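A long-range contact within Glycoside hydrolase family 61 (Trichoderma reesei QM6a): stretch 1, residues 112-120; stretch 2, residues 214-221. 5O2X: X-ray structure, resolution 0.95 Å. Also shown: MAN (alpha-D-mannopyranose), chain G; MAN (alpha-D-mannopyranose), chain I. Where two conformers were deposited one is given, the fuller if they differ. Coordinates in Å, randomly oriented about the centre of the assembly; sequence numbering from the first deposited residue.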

# COMPACT_ATOMS: atom_id res chain seq x y z
N PHE A 112 -2.48 10.15 4.71
CA PHE A 112 -1.42 10.34 5.70
C PHE A 112 -0.63 9.03 5.80
O PHE A 112 -1.19 7.94 5.74
N LYS A 113 0.69 9.17 5.94
CA LYS A 113 1.58 8.02 5.92
C LYS A 113 1.70 7.39 7.30
O LYS A 113 2.09 8.08 8.27
N ILE A 114 1.38 6.11 7.39
CA ILE A 114 1.49 5.39 8.66
C ILE A 114 2.72 4.50 8.79
O ILE A 114 3.06 4.15 9.91
N ASP A 115 3.41 4.17 7.70
CA ASP A 115 4.72 3.54 7.80
C ASP A 115 5.47 3.80 6.53
O ASP A 115 4.94 4.27 5.51
N GLY A 116 6.79 3.52 6.58
CA GLY A 116 7.62 3.68 5.40
C GLY A 116 9.02 3.25 5.71
O GLY A 116 9.66 3.77 6.63
N VAL A 117 9.51 2.28 4.92
CA VAL A 117 10.88 1.77 5.06
C VAL A 117 11.55 1.84 3.71
O VAL A 117 10.94 1.47 2.68
N GLY A 118 12.80 2.31 3.70
CA GLY A 118 13.53 2.48 2.49
C GLY A 118 14.76 1.60 2.39
O GLY A 118 14.65 0.37 2.32
N LEU A 119 15.92 2.25 2.36
CA LEU A 119 17.20 1.61 2.26
C LEU A 119 17.66 1.24 3.66
O LEU A 119 17.89 2.12 4.50
N LEU A 120 17.84 -0.02 3.89
CA LEU A 120 18.23 -0.48 5.21
C LEU A 120 19.71 -0.44 5.42
O LEU A 120 20.18 -0.24 6.56
N PRO A 214 28.89 4.77 -1.56
CA PRO A 214 27.82 4.76 -0.59
C PRO A 214 26.51 5.37 -1.14
O PRO A 214 26.53 6.06 -2.15
N LEU A 215 25.41 5.09 -0.49
CA LEU A 215 24.10 5.45 -0.97
C LEU A 215 23.25 5.87 0.22
O LEU A 215 23.21 5.21 1.25
N ASN A 216 22.50 6.96 0.05
CA ASN A 216 21.47 7.38 0.96
C ASN A 216 20.12 7.43 0.22
O ASN A 216 20.09 7.49 -1.01
N TYR A 217 19.02 7.40 0.99
CA TYR A 217 17.69 7.33 0.37
C TYR A 217 16.65 8.09 1.13
O TYR A 217 16.43 7.79 2.29
N ILE A 218 15.95 9.01 0.44
CA ILE A 218 14.81 9.77 1.00
C ILE A 218 13.53 9.14 0.45
O ILE A 218 13.25 9.28 -0.74
N ILE A 219 12.77 8.50 1.30
CA ILE A 219 11.54 7.86 0.86
C ILE A 219 10.61 8.95 0.36
O ILE A 219 10.41 9.95 1.06
N PRO A 220 9.99 8.81 -0.82
CA PRO A 220 9.06 9.77 -1.33
C PRO A 220 7.81 9.92 -0.48
O PRO A 220 7.44 9.02 0.28
N GLY A 221 7.15 11.04 -0.67
CA GLY A 221 5.88 11.32 -0.00
C GLY A 221 6.05 12.05 1.32
O GLY A 221 7.15 12.44 1.72

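This is a small, mostly apolar contact between a strand-rich segment and an irregular, extended one that runs nearly antiparallel to it, held at one end by a lysine-to-carbonyl hydrogen bond and bridged near the other by a single water. The two directions differ by 170°, and the touching residues lie at least 96 positions apart in sequence. Together the stretches bury 368 Å² against each other.

The second stretch has an extended backbone without regular secondary structure, and its side chains alternate. Leu215, Tyr217 and Ile219 point their CA-to-CB bonds toward the first stretch, whereas Asn216 and Pro220 point away and Ile218 is out of reach. On the first stretch Lys113 and Leu119 point toward the partner, Val117 points away, and two glycines let the backbone itself serve as the packing surface.

Leu119 has the largest covered area of any residue here. In its t, p rotamer it sends CD2 to 3.7 Å from CG of Leu215, which adopts the same t, p conformation; CD2 also lies 3.4 Å from the backbone O of Leu215. Closer to the main chain, CB of Leu119 meets CB of Tyr217 at 3.7 Å. A branched aliphatic side chain suits this place because it can fill the space beside both neighbours without leaving a polar group unpaired.

Tyr217, with chi1 t, carries its ring past Gly118, whose CA is 4.1 Å from the ring atom CD2. The absence of a side chain at Gly118 is essential to this fit: a CB there would lie 3.0 Å from CD2 of Tyr217 and 3.0 Å from CG1 of Ile219, a clash with both. The hydroxyl of Tyr217 is hydrogen-bonded elsewhere in the structure, so the residue can offer carbon surface here while its polar end is satisfied.

Ile219, in the m, t rotamer, extends CD1 against the main chain of the first stretch, reaching 3.4 Å from N of Gly118, 3.5 Å from C of Val117 and 3.6 Å from C of Gly116. Its long CG1–CD1 arm thus covers peptide groups rather than opposing side chains.

At the far end Lys113 bends through a chi3 of -78° between otherwise t torsions, and its NZ donates a 2.8 Å hydrogen bond to O of Pro220. A lysine works well in this buried position because its aliphatic chain can span the gap before the ammonium finds a carbonyl. Gly221 lies next to that ammonium, and its phi of 92° with psi near 180° is a backbone conformation that by itself calls for glycine.

Water 1 forms a separate polar link, accepting from N of Leu119 at 3.0 Å and donating to O of Tyr217 at 3.0 Å, so that it links two backbone groups that do not bond directly. Each stretch also meets a mannose: O4 of the chain G sugar donates to O of Pro214 at 2.7 Å, while C1 of the chain I sugar approaches O of Gly116 at 3.4 Å.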

# COMPACT_ATOMS: atom_id res chain seq x y z
CB PHE A 112 -1.95 10.84 7.05
CG PHE A 112 -3.05 10.00 7.67
CD1 PHE A 112 -4.40 10.28 7.39
CD2 PHE A 112 -2.77 8.99 8.55
CE1 PHE A 112 -5.39 9.56 7.97
CE2 PHE A 112 -3.79 8.28 9.16
CZ PHE A 112 -5.11 8.55 8.87
CB LYS A 113 2.95 8.45 5.40
CG LYS A 113 3.89 7.28 5.18
CD LYS A 113 5.29 7.69 4.74
CE LYS A 113 5.36 8.06 3.27
NZ LYS A 113 6.65 8.76 2.98
CB ILE A 114 0.19 4.62 9.00
CG1 ILE A 114 -0.14 3.52 8.02
CG2 ILE A 114 -0.96 5.60 9.19
CD1 ILE A 114 -1.22 2.57 8.52
CB ASP A 115 4.67 2.04 8.20
CG ASP A 115 4.47 1.05 7.07
OD1 ASP A 115 3.99 1.48 6.00
OD2 ASP A 115 4.77 -0.15 7.29
CB VAL A 117 10.87 0.32 5.59
CG1 VAL A 117 12.28 -0.26 5.69
CG2 VAL A 117 10.21 0.26 6.96
CB LEU A 119 18.18 2.58 1.59
CG LEU A 119 19.62 2.09 1.45
CD1 LEU A 119 19.74 0.87 0.55
CD2 LEU A 119 20.44 3.24 0.90
CB LEU A 120 17.63 -1.85 5.42
CG LEU A 120 16.08 -1.72 5.51
CD1 LEU A 120 15.48 -3.08 5.51
CD2 LEU A 120 15.69 -0.98 6.79
CB PRO A 214 28.36 5.59 0.59
CG PRO A 214 29.40 6.42 0.01
CD PRO A 214 29.99 5.66 -1.14
CB LEU A 215 23.44 4.26 -1.65
CG LEU A 215 22.06 4.47 -2.25
CD1 LEU A 215 22.04 5.49 -3.33
CD2 LEU A 215 21.50 3.14 -2.74
CB ASN A 216 21.75 8.73 1.57
CG ASN A 216 22.95 8.74 2.48
OD1 ASN A 216 23.76 9.66 2.44
ND2 ASN A 216 23.01 7.78 3.38
CB TYR A 217 17.23 5.89 0.20
CG TYR A 217 15.97 5.79 -0.61
CD1 TYR A 217 16.01 6.04 -1.96
CD2 TYR A 217 14.76 5.50 -0.04
CE1 TYR A 217 14.87 5.98 -2.72
CE2 TYR A 217 13.59 5.43 -0.80
CZ TYR A 217 13.66 5.68 -2.15
OH TYR A 217 12.50 5.64 -2.87
CB ILE A 218 14.90 11.25 0.63
CG1 ILE A 218 16.21 11.86 1.15
CG2 ILE A 218 13.67 11.99 1.15
CD1 ILE A 218 16.44 13.27 0.68
CB ILE A 219 10.86 7.07 1.99
CG1 ILE A 219 11.78 6.00 2.57
CG2 ILE A 219 9.54 6.46 1.52
CD1 ILE A 219 11.24 5.37 3.80
CB PRO A 220 8.74 9.21 -2.77
CG PRO A 220 9.91 8.34 -3.11
CD PRO A 220 10.30 7.74 -1.80
C1 MAN G . 27.35 6.73 -6.95
C2 MAN G . 28.83 7.10 -6.66
C3 MAN G . 29.03 7.17 -5.13
C4 MAN G . 28.03 8.12 -4.48
C5 MAN G . 26.60 7.78 -4.91
C6 MAN G . 25.64 8.88 -4.52
O2 MAN G . 29.13 8.35 -7.23
O3 MAN G . 30.35 7.61 -4.81
O4 MAN G . 28.16 8.05 -3.05
O5 MAN G . 26.51 7.71 -6.34
O6 MAN G . 24.35 8.31 -4.29
C1 MAN I . 11.59 3.53 9.44
C2 MAN I . 12.33 2.33 10.01
C3 MAN I . 13.11 2.71 11.29
C4 MAN I . 14.00 3.92 10.92
C5 MAN I . 13.15 5.09 10.44
C6 MAN I . 13.96 6.36 10.11
O2 MAN I . 13.20 1.86 8.96
O3 MAN I . 13.91 1.64 11.76
O4 MAN I . 14.73 4.35 12.08
O5 MAN I . 12.43 4.65 9.29
O6 MAN I . 14.66 6.25 8.86
O HOH W 1 15.75 5.06 3.35